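Local coordinates for protein mannitol dehydrogenase (Pseudomonas fluorescens, PDB 1LJ8) that binds NAD and probably interconverts mannitol and fructose as a mannitol 2-dehydrogenase of the long-chain dehydrogenase class, at residues 328-333 with 486-491; 403-408 with 474-479. All blocks are in the same frame, centred on the assembly; numbering follows the deposited sequence.

Contact 1: 328-333 with 486-491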
ATOM      1  N   VAL A 328       7.711 -21.075  -6.090  1.00 14.46           N
ATOM      2  CA  VAL A 328       8.285 -20.325  -7.204  1.00 15.18           C
ATOM      3  C   VAL A 328       7.623 -20.739  -8.499  1.00 14.25           C
ATOM      4  O   VAL A 328       7.261 -19.898  -9.317  1.00 15.34           O
ATOM      5  CB  VAL A 328       9.839 -20.577  -7.320  1.00 16.33           C
ATOM      6  CG1 VAL A 328      10.422 -19.809  -8.474  1.00 17.51           C
ATOM      7  CG2 VAL A 328      10.544 -20.163  -6.008  1.00 19.08           C
ATOM      8  N   ALA A 329       7.460 -22.054  -8.704  1.00 16.87           N
ATOM      9  CA  ALA A 329       6.824 -22.546  -9.949  1.00 17.15           C
ATOM     10  C   ALA A 329       5.372 -22.069 -10.058  1.00 16.82           C
ATOM     11  O   ALA A 329       4.881 -21.692 -11.146  1.00 16.80           O
ATOM     12  CB  ALA A 329       6.894 -24.070 -10.004  1.00 18.83           C
ATOM     13  N   TYR A 330       4.670 -22.108  -8.936  1.00 15.80           N
ATOM     14  CA  TYR A 330       3.282 -21.615  -8.920  1.00 15.99           C
ATOM     15  C   TYR A 330       3.204 -20.116  -9.267  1.00 14.39           C
ATOM     16  O   TYR A 330       2.373 -19.711 -10.100  1.00 13.71           O
ATOM     17  CB  TYR A 330       2.675 -21.893  -7.534  1.00 15.00           C
ATOM     18  CG  TYR A 330       1.290 -21.299  -7.302  1.00 13.99           C
ATOM     19  CD1 TYR A 330       0.191 -21.673  -8.078  1.00 15.72           C
ATOM     20  CD2 TYR A 330       1.093 -20.385  -6.273  1.00 13.80           C
ATOM     21  CE1 TYR A 330      -1.082 -21.142  -7.817  1.00 14.62           C
ATOM     22  CE2 TYR A 330      -0.159 -19.848  -6.000  1.00 13.54           C
ATOM     23  CZ  TYR A 330      -1.244 -20.233  -6.772  1.00 14.89           C
ATOM     24  OH  TYR A 330      -2.507 -19.729  -6.492  1.00 13.64           O
HETATM   25  N   MSE A 331       4.051 -19.289  -8.642  1.00 14.68           N
HETATM   26  CA  MSE A 331       4.075 -17.838  -8.966  1.00 13.96           C
HETATM   27  C   MSE A 331       4.383 -17.603 -10.456  1.00 15.02           C
HETATM   28  O   MSE A 331       3.740 -16.776 -11.128  1.00 13.98           O
HETATM   29  CB  MSE A 331       5.157 -17.118  -8.135  1.00 14.18           C
HETATM   30  CG  MSE A 331       5.505 -15.676  -8.614  1.00 13.21           C
HETATM   31 SE   MSE A 331       6.815 -14.968  -7.293  1.00 23.64          SE
HETATM   32  CE  MSE A 331       7.236 -13.286  -8.211  1.00 14.73           C
ATOM     33  N   ARG A 332       5.369 -18.334 -10.985  1.00 14.19           N
ATOM     34  CA  ARG A 332       5.698 -18.154 -12.399  1.00 15.33           C
ATOM     35  C   ARG A 332       4.534 -18.548 -13.299  1.00 14.80           C
ATOM     36  O   ARG A 332       4.248 -17.871 -14.296  1.00 15.19           O
ATOM     37  CB  ARG A 332       6.945 -18.970 -12.780  1.00 17.30           C
ATOM     38  CG  ARG A 332       8.240 -18.463 -12.215  1.00 20.24           C
ATOM     39  CD  ARG A 332       9.395 -19.174 -12.922  1.00 25.99           C
ATOM     40  NE  ARG A 332      10.702 -18.913 -12.309  1.00 30.32           N
ATOM     41  CZ  ARG A 332      11.461 -17.838 -12.537  1.00 32.33           C
ATOM     42  NH1 ARG A 332      11.060 -16.879 -13.366  1.00 34.63           N
ATOM     43  NH2 ARG A 332      12.652 -17.746 -11.951  1.00 32.15           N
ATOM     44  N   ALA A 333       3.846 -19.629 -12.946  1.00 13.60           N
ATOM     45  CA  ALA A 333       2.705 -20.059 -13.771  1.00 15.50           C
ATOM     46  C   ALA A 333       1.583 -19.006 -13.695  1.00 15.31           C
ATOM     47  O   ALA A 333       0.961 -18.660 -14.691  1.00 14.60           O
ATOM     48  CB  ALA A 333       2.181 -21.414 -13.286  1.00 15.65           C
ATOM     49  N   LYS A 486       1.588 -29.547  -5.790  1.00 19.73           N
ATOM     50  CA  LYS A 486       2.130 -30.557  -6.703  1.00 21.96           C
ATOM     51  C   LYS A 486       1.078 -30.988  -7.704  1.00 22.18           C
ATOM     52  O   LYS A 486       1.346 -31.046  -8.904  1.00 25.02           O
ATOM     53  CB  LYS A 486       2.613 -31.793  -5.937  1.00 23.65           C
ATOM     54  CG  LYS A 486       3.858 -31.548  -5.126  1.00 27.15           C
ATOM     55  CD  LYS A 486       4.150 -32.730  -4.214  1.00 28.80           C
ATOM     56  CE  LYS A 486       5.561 -32.686  -3.679  1.00 30.87           C
ATOM     57  NZ  LYS A 486       5.795 -33.800  -2.675  1.00 33.80           N
ATOM     58  N   HIS A 487      -0.132 -31.281  -7.243  1.00 23.13           N
ATOM     59  CA  HIS A 487      -1.150 -31.723  -8.216  1.00 24.33           C
ATOM     60  C   HIS A 487      -1.449 -30.637  -9.247  1.00 24.48           C
ATOM     61  O   HIS A 487      -1.538 -30.898 -10.458  1.00 23.62           O
ATOM     62  CB  HIS A 487      -2.444 -32.133  -7.489  1.00 25.17           C
ATOM     63  CG  HIS A 487      -2.304 -33.393  -6.673  1.00 27.41           C
ATOM     64  ND1 HIS A 487      -3.250 -33.804  -5.757  1.00 28.38           N
ATOM     65  CD2 HIS A 487      -1.330 -34.332  -6.648  1.00 27.59           C
ATOM     66  CE1 HIS A 487      -2.866 -34.941  -5.204  1.00 29.22           C
ATOM     67  NE2 HIS A 487      -1.704 -35.283  -5.727  1.00 28.98           N
ATOM     68  N   LEU A 488      -1.583 -29.399  -8.773  1.00 22.44           N
ATOM     69  CA  LEU A 488      -1.918 -28.301  -9.650  1.00 23.88           C
ATOM     70  C   LEU A 488      -0.886 -28.032 -10.727  1.00 25.61           C
ATOM     71  O   LEU A 488      -1.242 -27.763 -11.890  1.00 24.16           O
ATOM     72  CB  LEU A 488      -2.157 -27.024  -8.810  1.00 23.96           C
ATOM     73  CG  LEU A 488      -2.390 -25.717  -9.597  1.00 23.69           C
ATOM     74  CD1 LEU A 488      -3.709 -25.825 -10.335  1.00 24.05           C
ATOM     75  CD2 LEU A 488      -2.412 -24.510  -8.653  1.00 24.12           C
ATOM     76  N   LEU A 489       0.382 -28.111 -10.344  1.00 26.09           N
ATOM     77  CA  LEU A 489       1.472 -27.813 -11.252  1.00 31.72           C
ATOM     78  C   LEU A 489       1.602 -28.817 -12.385  1.00 35.45           C
ATOM     79  O   LEU A 489       2.397 -28.616 -13.308  1.00 37.30           O
ATOM     80  CB  LEU A 489       2.787 -27.649 -10.464  1.00 29.31           C
ATOM     81  CG  LEU A 489       2.712 -26.323  -9.657  1.00 29.19           C
ATOM     82  CD1 LEU A 489       3.822 -26.255  -8.611  1.00 28.21           C
ATOM     83  CD2 LEU A 489       2.763 -25.118 -10.601  1.00 28.50           C
ATOM     84  N   LYS A 490       0.794 -29.870 -12.323  1.00 38.91           N
ATOM     85  CA  LYS A 490       0.789 -30.900 -13.370  1.00 42.04           C
ATOM     86  C   LYS A 490      -0.397 -30.769 -14.345  1.00 43.88           C
ATOM     87  O   LYS A 490      -0.453 -31.482 -15.342  1.00 44.90           O
ATOM     88  CB  LYS A 490       0.828 -32.274 -12.724  1.00 41.90           C
ATOM     89  CG  LYS A 490       2.100 -32.508 -11.931  1.00 42.03           C
ATOM     90  CD  LYS A 490       3.274 -32.630 -12.860  1.00 42.67           C
ATOM     91  CE  LYS A 490       4.493 -33.178 -12.158  1.00 44.29           C
ATOM     92  NZ  LYS A 490       5.614 -33.517 -13.115  1.00 46.78           N
ATOM     93  N   LYS A 491      -1.330 -29.850 -14.083  1.00 45.10           N
ATOM     94  CA  LYS A 491      -2.457 -29.624 -15.005  1.00 46.57           C
ATOM     95  C   LYS A 491      -1.876 -28.988 -16.275  1.00 47.59           C
ATOM     96  O   LYS A 491      -0.871 -28.282 -16.209  1.00 47.09           O
ATOM     97  CB  LYS A 491      -3.481 -28.649 -14.407  1.00 46.73           C
ATOM     98  CG  LYS A 491      -4.649 -29.295 -13.653  1.00 47.79           C
ATOM     99  CD  LYS A 491      -5.838 -28.320 -13.626  1.00 47.46           C
ATOM    100  CE  LYS A 491      -7.151 -29.003 -13.270  1.00 46.67           C
ATOM    101  NZ  LYS A 491      -8.298 -28.057 -13.466  1.00 46.68           N
TER

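Contact 2: 403-408 with 474-479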
ATOM      1  N   ALA A 403      -5.823 -19.248 -10.026  1.00 13.83           N
ATOM      2  CA  ALA A 403      -6.319 -18.032  -9.347  1.00 14.31           C
ATOM      3  C   ALA A 403      -7.324 -18.399  -8.266  1.00 13.81           C
ATOM      4  O   ALA A 403      -7.404 -17.753  -7.206  1.00 14.70           O
ATOM      5  CB  ALA A 403      -6.956 -17.075 -10.374  1.00 13.41           C
ATOM      6  N   ALA A 404      -8.107 -19.448  -8.533  1.00 13.09           N
ATOM      7  CA  ALA A 404      -9.082 -19.913  -7.540  1.00 14.01           C
ATOM      8  C   ALA A 404      -8.363 -20.394  -6.296  1.00 13.49           C
ATOM      9  O   ALA A 404      -8.882 -20.245  -5.194  1.00 14.01           O
ATOM     10  CB  ALA A 404      -9.989 -21.094  -8.130  1.00 13.77           C
ATOM     11  N   LEU A 405      -7.179 -20.962  -6.461  1.00 11.96           N
ATOM     12  CA  LEU A 405      -6.426 -21.470  -5.303  1.00 12.68           C
ATOM     13  C   LEU A 405      -6.065 -20.316  -4.367  1.00 12.81           C
ATOM     14  O   LEU A 405      -6.027 -20.517  -3.157  1.00 12.57           O
ATOM     15  CB  LEU A 405      -5.138 -22.225  -5.760  1.00 12.81           C
ATOM     16  CG  LEU A 405      -4.256 -22.767  -4.612  1.00 12.68           C
ATOM     17  CD1 LEU A 405      -5.075 -23.830  -3.799  1.00 12.74           C
ATOM     18  CD2 LEU A 405      -2.965 -23.405  -5.184  1.00 13.98           C
ATOM     19  N   VAL A 406      -5.794 -19.120  -4.910  1.00 12.87           N
ATOM     20  CA  VAL A 406      -5.479 -17.977  -4.036  1.00 13.03           C
ATOM     21  C   VAL A 406      -6.671 -17.688  -3.101  1.00 12.06           C
ATOM     22  O   VAL A 406      -6.506 -17.416  -1.894  1.00 13.30           O
ATOM     23  CB  VAL A 406      -5.182 -16.693  -4.853  1.00 13.34           C
ATOM     24  CG1 VAL A 406      -4.740 -15.562  -3.867  1.00 14.69           C
ATOM     25  CG2 VAL A 406      -4.095 -16.950  -5.906  1.00 13.78           C
ATOM     26  N   VAL A 407      -7.881 -17.700  -3.674  1.00 12.44           N
ATOM     27  CA  VAL A 407      -9.101 -17.417  -2.916  1.00 12.30           C
ATOM     28  C   VAL A 407      -9.398 -18.560  -1.913  1.00 12.76           C
ATOM     29  O   VAL A 407      -9.849 -18.308  -0.786  1.00 12.58           O
ATOM     30  CB  VAL A 407     -10.326 -17.197  -3.882  1.00 14.30           C
ATOM     31  CG1 VAL A 407     -11.616 -16.805  -3.075  1.00 13.43           C
ATOM     32  CG2 VAL A 407     -10.002 -16.072  -4.861  1.00 12.26           C
ATOM     33  N   ALA A 408      -9.201 -19.810  -2.350  1.00 12.90           N
ATOM     34  CA  ALA A 408      -9.408 -20.958  -1.489  1.00 13.32           C
ATOM     35  C   ALA A 408      -8.394 -20.890  -0.308  1.00 13.11           C
ATOM     36  O   ALA A 408      -8.733 -21.215   0.867  1.00 12.94           O
ATOM     37  CB  ALA A 408      -9.189 -22.267  -2.316  1.00 13.41           C
ATOM     38  N   GLY A 474     -11.109 -27.924  -0.650  1.00 15.99           N
ATOM     39  CA  GLY A 474     -11.098 -29.272  -0.103  1.00 17.24           C
ATOM     40  C   GLY A 474      -9.705 -29.882  -0.135  1.00 15.71           C
ATOM     41  O   GLY A 474      -9.300 -30.552   0.825  1.00 16.24           O
ATOM     42  N   SER A 475      -8.966 -29.650  -1.213  1.00 16.08           N
ATOM     43  CA  SER A 475      -7.641 -30.237  -1.307  1.00 16.69           C
ATOM     44  C   SER A 475      -6.719 -29.600  -0.247  1.00 17.34           C
ATOM     45  O   SER A 475      -5.969 -30.290   0.456  1.00 15.75           O
ATOM     46  CB  SER A 475      -7.062 -30.023  -2.698  1.00 17.44           C
ATOM     47  OG  SER A 475      -5.796 -30.653  -2.790  1.00 19.67           O
ATOM     48  N   LEU A 476      -6.776 -28.283  -0.126  1.00 15.95           N
ATOM     49  CA  LEU A 476      -5.933 -27.666   0.891  1.00 16.48           C
ATOM     50  C   LEU A 476      -6.218 -28.236   2.298  1.00 15.98           C
ATOM     51  O   LEU A 476      -5.301 -28.521   3.087  1.00 16.45           O
ATOM     52  CB  LEU A 476      -6.165 -26.135   0.876  1.00 14.89           C
ATOM     53  CG  LEU A 476      -5.485 -25.404  -0.290  1.00 13.35           C
ATOM     54  CD1 LEU A 476      -5.826 -23.881  -0.176  1.00 13.60           C
ATOM     55  CD2 LEU A 476      -3.963 -25.598  -0.226  1.00 13.54           C
ATOM     56  N   ARG A 477      -7.486 -28.382   2.626  1.00 16.78           N
ATOM     57  CA  ARG A 477      -7.884 -28.876   3.951  1.00 18.47           C
ATOM     58  C   ARG A 477      -7.455 -30.322   4.182  1.00 20.19           C
ATOM     59  O   ARG A 477      -6.859 -30.655   5.216  1.00 20.12           O
ATOM     60  CB  ARG A 477      -9.413 -28.789   4.082  1.00 18.92           C
ATOM     61  CG  ARG A 477      -9.968 -29.231   5.411  1.00 21.04           C
ATOM     62  CD  ARG A 477     -11.474 -29.425   5.331  1.00 22.76           C
ATOM     63  NE  ARG A 477     -11.758 -30.458   4.322  1.00 23.63           N
ATOM     64  CZ  ARG A 477     -12.793 -30.425   3.489  1.00 24.78           C
ATOM     65  NH1 ARG A 477     -13.660 -29.419   3.541  1.00 22.15           N
ATOM     66  NH2 ARG A 477     -12.924 -31.375   2.559  1.00 23.80           N
ATOM     67  N   ASP A 478      -7.759 -31.178   3.213  1.00 20.58           N
ATOM     68  CA  ASP A 478      -7.460 -32.598   3.340  1.00 19.77           C
ATOM     69  C   ASP A 478      -6.049 -33.051   3.023  1.00 21.69           C
ATOM     70  O   ASP A 478      -5.495 -33.882   3.760  1.00 22.21           O
ATOM     71  CB  ASP A 478      -8.442 -33.403   2.475  1.00 22.09           C
ATOM     72  CG  ASP A 478      -9.899 -33.177   2.882  1.00 20.89           C
ATOM     73  OD1 ASP A 478     -10.151 -32.820   4.037  1.00 22.95           O
ATOM     74  OD2 ASP A 478     -10.802 -33.374   2.057  1.00 23.38           O
ATOM     75  N   ASN A 479      -5.469 -32.516   1.950  1.00 19.24           N
ATOM     76  CA  ASN A 479      -4.126 -32.929   1.509  1.00 20.08           C
ATOM     77  C   ASN A 479      -2.991 -31.986   1.832  1.00 18.43           C
ATOM     78  O   ASN A 479      -1.827 -32.340   1.647  1.00 18.03           O
ATOM     79  CB  ASN A 479      -4.135 -33.131   0.008  1.00 21.67           C
ATOM     80  CG  ASN A 479      -5.299 -34.006  -0.438  1.00 27.58           C
ATOM     81  OD1 ASN A 479      -5.567 -35.025   0.190  1.00 26.26           O
ATOM     82  ND2 ASN A 479      -6.007 -33.595  -1.497  1.00 28.03           N
TER

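Contact 1: 328-333 with 486-491
Leu489 and Leu488 reach from segment 486-491 to the helix 325-339 and meet Ala329 and Tyr330 without any polar bond between them. Among the aliphatic contacts, the two methyls of Leu489 divide the work: CD1 of Leu489 lies 4.0 Å from CB of Ala329, while CD2 of Leu489 rests on the helix backbone, 3.9 Å from both N and CA of Tyr330. The first torsion of Leu489 turns its branch away from its own carbonyl carbon (chi1 -71°), which sends both methyls to the helix. The aromatic contact is made by Leu488, whose CD2 comes to the Tyr330 ring obliquely, 3.7 Å from Tyr330 CE1 and 3.9 Å from Tyr330 CD1. Tyr330 has its ring swung opposite its backbone nitrogen (chi1 173°), and the phenol end continues past the leucine to give a hydrogen bond with the carbonyl oxygen of Arg402.

Polar bonding stays within each segment or goes to third parties. A type I turn runs from Leu488 to Lys491, with Lys491 N bonded to Leu488 O at 3.0 Å, and the amine of Lys491 forms a salt bridge with Glu399. With 176 Å² buried in total and two of its four touching residues partly exposed, the contact depends on apolar fit, and the hydroxyl's bond to the Arg402 carbonyl, with the packing around the ring, probably helps hold the ring that Leu488 meets.

Contact 2: 403-408 with 474-479
Leu405 and Leu476 meet through their branched ends, and this pair forms the tight part of the contact. CD1 of Leu405 stands 3.7 Å from CD1 of Leu476 and 3.9 Å from CG of Leu476, so one methyl sits against the fork of the opposite leucine. The extended first torsion of Leu405 (chi1 178°) carries that methyl across, although its CB does not point at the partner helix. The same Leu476 CD1 lies 3.9 Å from Ala408 C, with Ala408 CB farther off at 4.3 Å. Were Leu476 replaced by an alanine, the loss of its CD1 would probably leave a gap beside Leu405 and Ala408.

The other side of helix 463-488 is polar and exposed. There Arg477 grips the carboxylate of Asp478 side-on in a salt bridge within the segment: Arg477 NE reaches Asp478 OD1 at 2.9 Å and Arg477 NH2 reaches Asp478 OD2 at 3.0 Å, both oxygens lying close to the guanidinium plane but met from outside the carboxylate plane. Arg477 NH1 also pairs with Asp441. Asn479 ND2 gives a hydrogen bond to Ser475 OG (3.2 Å), one turn back.

The buried side is shared with further helices of the all-helical region: Leu309 of helix 289-313 touches both leucines, Tyr330 of helix 325-339 touches Leu405, and Ala403 packs on helix 387-396.

How the contacts relate
The centres of contacts 1 and 2 lie about 13 Å apart, both on helix 463-488 or its C-terminal continuation: residues 474-479 face helix 401-413, and 486-491 face helix 325-339. Along the chain the order is 328-333, 403-408, 474-479, 486-491, so the pair of contact 2 falls between the two segments of contact 1. They also touch directly. Leu488 CD2 is 3.7 Å from Leu405 CD2, and Tyr330 OH is 3.7 Å from Leu405 CB. Contiguous, largely apolar packing thus joins helices 325-339, 401-413 and 463-488 of the C-terminal region, away from the annotated NAD sites, and brings the chain's last helix back against earlier ones.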